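Local coordinates for xylose isomerase domain protein (Alicyclobacillus acidocaldarius subsp. acidocaldarius, PDB 3U0H) that folds as a TIM barrel of the xylose isomerase-like family and is a putative sugar isomerase, though its own reaction is not established, at residues R266-R269 with E270-K274; A42-R46 with H47-A51. All coordinates share one frame; numbering follows the deposited sequence.

Contact 1. Residues R266-R269 with E270-K274; sequences RLVR and ERLEK
Arg269 reaches Glu273, one helical turn on, by folding twice: its chain bends at chi2 (-128°) and again at chi3, which folds the guanidinium back beside the helix with NH2 turned toward Glu273. Glu273 sends its chain back from the other side, with CG opposite its own carbonyl carbon and the rest extended. The two groups meet in an i to i+4 salt bridge. NH2 of Arg269 donates to OE2 of Glu273 over 3.1 Å, and the oxygen receives it on its syn side, tilted out of the carboxylate plane; from the arginine's side the acceptor lies near the guanidinium plane. The two planes are turned 46° apart. NE of Arg269 is held separately by the carbonyl oxygen of Thr28, which helps to fix the rotation of the group. With an alanine in place of Arg269, Glu273 is likely to lose its charged mate, and the Thr28 carbonyl this donor.

One flank over, Leu267 lies against the extended chain of Arg271, its CD2 over one guanidinium face and 3.8 Å from NH2 of Arg271; that guanidinium makes a salt bridge to Asp226 and a hydrogen bond to the carbonyl oxygen of Pro224. On the buried flank Val268 and Leu272 run side by side, with CG1 of Val268 4.0 Å from CG of Leu272. Four backbone bonds step along these two turns of the closing helix 261-280, whose Leu272 and Arg269 rest on Pro6 of strand 5-8, first of the eight barrel strands, while Val268 packs on Pro224.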
# COMPACT_ATOMS: atom_id res chain seq x y z
N ARG A 266 -16.44 -16.20 -40.07
CA ARG A 266 -15.54 -17.24 -40.61
C ARG A 266 -14.35 -16.64 -41.34
O ARG A 266 -13.21 -17.05 -41.11
CB ARG A 266 -16.29 -18.19 -41.54
CG ARG A 266 -15.53 -19.46 -41.92
CD ARG A 266 -16.36 -20.40 -42.83
NE ARG A 266 -17.80 -20.45 -42.45
CZ ARG A 266 -18.32 -21.22 -41.49
NH1 ARG A 266 -17.56 -22.06 -40.78
NH2 ARG A 266 -19.62 -21.14 -41.23
N LEU A 267 -14.60 -15.64 -42.18
CA LEU A 267 -13.54 -14.99 -42.97
C LEU A 267 -12.45 -14.33 -42.11
O LEU A 267 -11.27 -14.44 -42.40
CB LEU A 267 -14.11 -13.94 -43.93
CG LEU A 267 -13.12 -13.46 -44.99
CD1 LEU A 267 -12.56 -14.63 -45.82
CD2 LEU A 267 -13.78 -12.42 -45.90
N VAL A 268 -12.83 -13.66 -41.05
CA VAL A 268 -11.84 -12.96 -40.22
C VAL A 268 -11.06 -13.96 -39.32
O VAL A 268 -9.88 -13.79 -39.07
CB VAL A 268 -12.53 -11.82 -39.41
CG1 VAL A 268 -11.56 -11.15 -38.42
CG2 VAL A 268 -13.16 -10.82 -40.36
N ARG A 269 -11.74 -15.00 -38.81
CA ARG A 269 -11.06 -16.11 -38.11
C ARG A 269 -9.92 -16.65 -38.96
O ARG A 269 -8.83 -16.79 -38.45
CB ARG A 269 -11.98 -17.32 -37.84
CG ARG A 269 -11.65 -18.03 -36.55
CD ARG A 269 -11.44 -19.52 -36.64
NE ARG A 269 -12.39 -20.14 -37.51
CZ ARG A 269 -12.12 -20.83 -38.62
NH1 ARG A 269 -13.13 -21.29 -39.32
NH2 ARG A 269 -10.88 -21.05 -39.03
N GLU A 270 -10.24 -17.00 -40.22
CA GLU A 270 -9.27 -17.46 -41.23
C GLU A 270 -8.22 -16.42 -41.46
O GLU A 270 -7.05 -16.70 -41.48
CB GLU A 270 -9.91 -17.73 -42.59
CG GLU A 270 -10.58 -19.08 -42.70
CD GLU A 270 -11.61 -19.17 -43.85
OE1 GLU A 270 -11.50 -18.45 -44.89
OE2 GLU A 270 -12.56 -19.98 -43.68
N ARG A 271 -8.65 -15.21 -41.67
CA ARG A 271 -7.69 -14.17 -41.88
C ARG A 271 -6.73 -13.97 -40.69
O ARG A 271 -5.54 -13.74 -40.88
CB ARG A 271 -8.41 -12.90 -42.21
CG ARG A 271 -8.94 -12.92 -43.63
CD ARG A 271 -9.58 -11.58 -43.91
NE ARG A 271 -10.09 -11.38 -45.26
CZ ARG A 271 -10.44 -10.19 -45.74
NH1 ARG A 271 -10.34 -9.10 -44.97
NH2 ARG A 271 -10.95 -10.10 -46.96
N LEU A 272 -7.24 -14.09 -39.47
CA LEU A 272 -6.40 -13.85 -38.29
C LEU A 272 -5.49 -15.04 -37.98
O LEU A 272 -4.37 -14.83 -37.57
CB LEU A 272 -7.24 -13.50 -37.05
CG LEU A 272 -7.95 -12.15 -37.14
CD1 LEU A 272 -8.52 -11.76 -35.79
CD2 LEU A 272 -7.01 -11.09 -37.70
N GLU A 273 -5.95 -16.26 -38.18
CA GLU A 273 -5.03 -17.39 -37.97
C GLU A 273 -3.84 -17.22 -38.88
O GLU A 273 -2.75 -17.50 -38.47
CB GLU A 273 -5.67 -18.73 -38.24
CG GLU A 273 -6.79 -19.08 -37.29
CD GLU A 273 -7.73 -20.11 -37.89
OE1 GLU A 273 -7.70 -20.31 -39.13
OE2 GLU A 273 -8.51 -20.71 -37.13
N LYS A 274 -4.05 -16.73 -40.11
CA LYS A 274 -2.95 -16.56 -41.10
C LYS A 274 -2.07 -15.38 -40.71
O LYS A 274 -0.86 -15.50 -40.69
CB LYS A 274 -3.48 -16.40 -42.52
CG LYS A 274 -4.15 -17.67 -43.05
CD LYS A 274 -4.48 -17.65 -44.56
CE LYS A 274 -5.29 -18.88 -45.04
NZ LYS A 274 -6.76 -18.66 -45.35

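Contact 2. Residues A42-R46 with H47-A51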
# COMPACT_ATOMS: atom_id res chain seq x y z
N ALA A 42 -28.09 -9.54 -18.21
CA ALA A 42 -29.50 -9.73 -18.64
C ALA A 42 -29.88 -11.19 -18.51
O ALA A 42 -30.91 -11.51 -17.93
CB ALA A 42 -29.70 -9.27 -20.08
N GLU A 43 -29.02 -12.08 -18.98
CA GLU A 43 -29.21 -13.53 -18.76
C GLU A 43 -29.11 -13.95 -17.29
O GLU A 43 -29.99 -14.66 -16.78
CB GLU A 43 -28.21 -14.33 -19.57
CG GLU A 43 -28.58 -15.79 -19.66
CD GLU A 43 -29.67 -16.07 -20.70
OE1 GLU A 43 -29.83 -15.29 -21.68
OE2 GLU A 43 -30.35 -17.10 -20.53
N ALA A 44 -28.06 -13.52 -16.59
CA ALA A 44 -27.91 -13.92 -15.19
C ALA A 44 -29.20 -13.60 -14.42
O ALA A 44 -29.70 -14.44 -13.67
CB ALA A 44 -26.69 -13.24 -14.56
N GLU A 45 -29.75 -12.42 -14.65
CA GLU A 45 -31.01 -12.03 -14.02
C GLU A 45 -32.19 -12.94 -14.37
O GLU A 45 -32.98 -13.30 -13.50
CB GLU A 45 -31.36 -10.59 -14.36
CG GLU A 45 -30.46 -9.59 -13.66
CD GLU A 45 -30.75 -8.14 -14.03
OE1 GLU A 45 -31.93 -7.82 -14.32
OE2 GLU A 45 -29.80 -7.32 -14.03
N ARG A 46 -32.31 -13.32 -15.63
CA ARG A 46 -33.45 -14.12 -16.02
C ARG A 46 -33.30 -15.51 -15.49
O ARG A 46 -34.22 -16.07 -14.94
CB ARG A 46 -33.64 -14.11 -17.54
CG ARG A 46 -34.15 -12.74 -18.01
CD ARG A 46 -34.10 -12.50 -19.52
NE ARG A 46 -34.46 -13.62 -20.41
CZ ARG A 46 -35.43 -14.53 -20.25
NH1 ARG A 46 -36.25 -14.51 -19.20
NH2 ARG A 46 -35.60 -15.47 -21.18
N HIS A 47 -32.10 -16.06 -15.61
CA HIS A 47 -31.91 -17.50 -15.42
C HIS A 47 -30.86 -17.91 -14.38
O HIS A 47 -30.58 -19.09 -14.29
CB HIS A 47 -31.59 -18.15 -16.78
CG HIS A 47 -32.67 -17.95 -17.85
ND1 HIS A 47 -32.39 -17.44 -19.08
CD2 HIS A 47 -34.04 -18.22 -17.85
CE1 HIS A 47 -33.52 -17.39 -19.82
NE2 HIS A 47 -34.53 -17.87 -19.07
N GLY A 48 -30.29 -16.98 -13.60
CA GLY A 48 -29.24 -17.29 -12.63
C GLY A 48 -27.87 -17.54 -13.27
O GLY A 48 -27.81 -17.96 -14.44
N ASP A 49 -26.78 -17.31 -12.52
CA ASP A 49 -25.36 -17.38 -13.00
C ASP A 49 -24.96 -18.74 -13.60
O ASP A 49 -24.15 -18.82 -14.52
CB ASP A 49 -24.37 -17.05 -11.85
CG ASP A 49 -24.46 -15.60 -11.35
OD1 ASP A 49 -25.32 -14.86 -11.87
OD2 ASP A 49 -23.62 -15.18 -10.48
N ALA A 50 -25.50 -19.82 -13.04
CA ALA A 50 -25.10 -21.17 -13.44
C ALA A 50 -25.53 -21.52 -14.90
O ALA A 50 -24.79 -22.11 -15.70
CB ALA A 50 -25.69 -22.18 -12.45
N ALA A 51 -26.76 -21.14 -15.22
CA ALA A 51 -27.28 -21.20 -16.59
C ALA A 51 -26.37 -20.45 -17.58
O ALA A 51 -26.16 -20.92 -18.68
CB ALA A 51 -28.70 -20.63 -16.62
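The imidazole of His47 is engaged on its edge by one side chain of the preceding turn and over a face by another. Glu43 comes at the edge: its OE2 lies 2.5 Å from ND1 of His47, and the nitrogen donates to it; the distance is unusually short, and its exact value is doubtful. The oxygen sits close to the ring plane, yet the ring nitrogen approaches it from above the carboxylate, 50° out of that plane. Ring and carboxylate are thus turned obliquely against each other. Glu43 gets there because CG stands opposite the backbone N (chi1 -165°) and the chain then bends at chi2, carrying the acid up toward the next turn.

Arg46 uses the ring differently. Its CB stands 3.9 Å from the centroid of the His47 ring, almost on the ring normal, a CH-pi contact between successive residues. Farther out the two side chains run alongside each other, and the bend at chi3 brings the guanidinium round so that CE1 of His47 lies over one of its faces, offset toward the rim. Guanidinium and ring stand 60° apart, well away from a parallel stack.

All this happens where helix 37-47 ends and the chain turns into helix 49-57, on the outside of the TIM barrel. His47 N still bonds the Glu43 carbonyl oxygen, and Gly48 N bonds that of Ala44, before Gly48 leaves helical geometry with a positive phi, which favours glycine. Beyond the turn, Asp49 extends back to helix 37-47, with OD1 3.4 Å from CB of Ala44. The same aspartate touches Leu92 and Arg95 of helix 86-95, while Glu43 packs on Val52 and Met55.

How the contacts relate
Both contacts are local and share no helix: contact 1 lies within helix 261-280, whereas contact 2 spans the break between helices 37-47 and 49-57. They lie about 32 Å apart between centres and about 23 Å between nearest atoms, so they do not meet. Contact 1 is partly buried: Val268 and Leu272 are buried, and the salt-bridged Arg269 and Glu273 also reach strand 5-8. Contact 2 is a surface arrangement without a buried residue, built on a ring, a carboxylate and a guanidinium. An unbroken helix gives contact 1 a regular ladder of backbone bonds; in contact 2 that ladder stops at a glycine and the chain changes course.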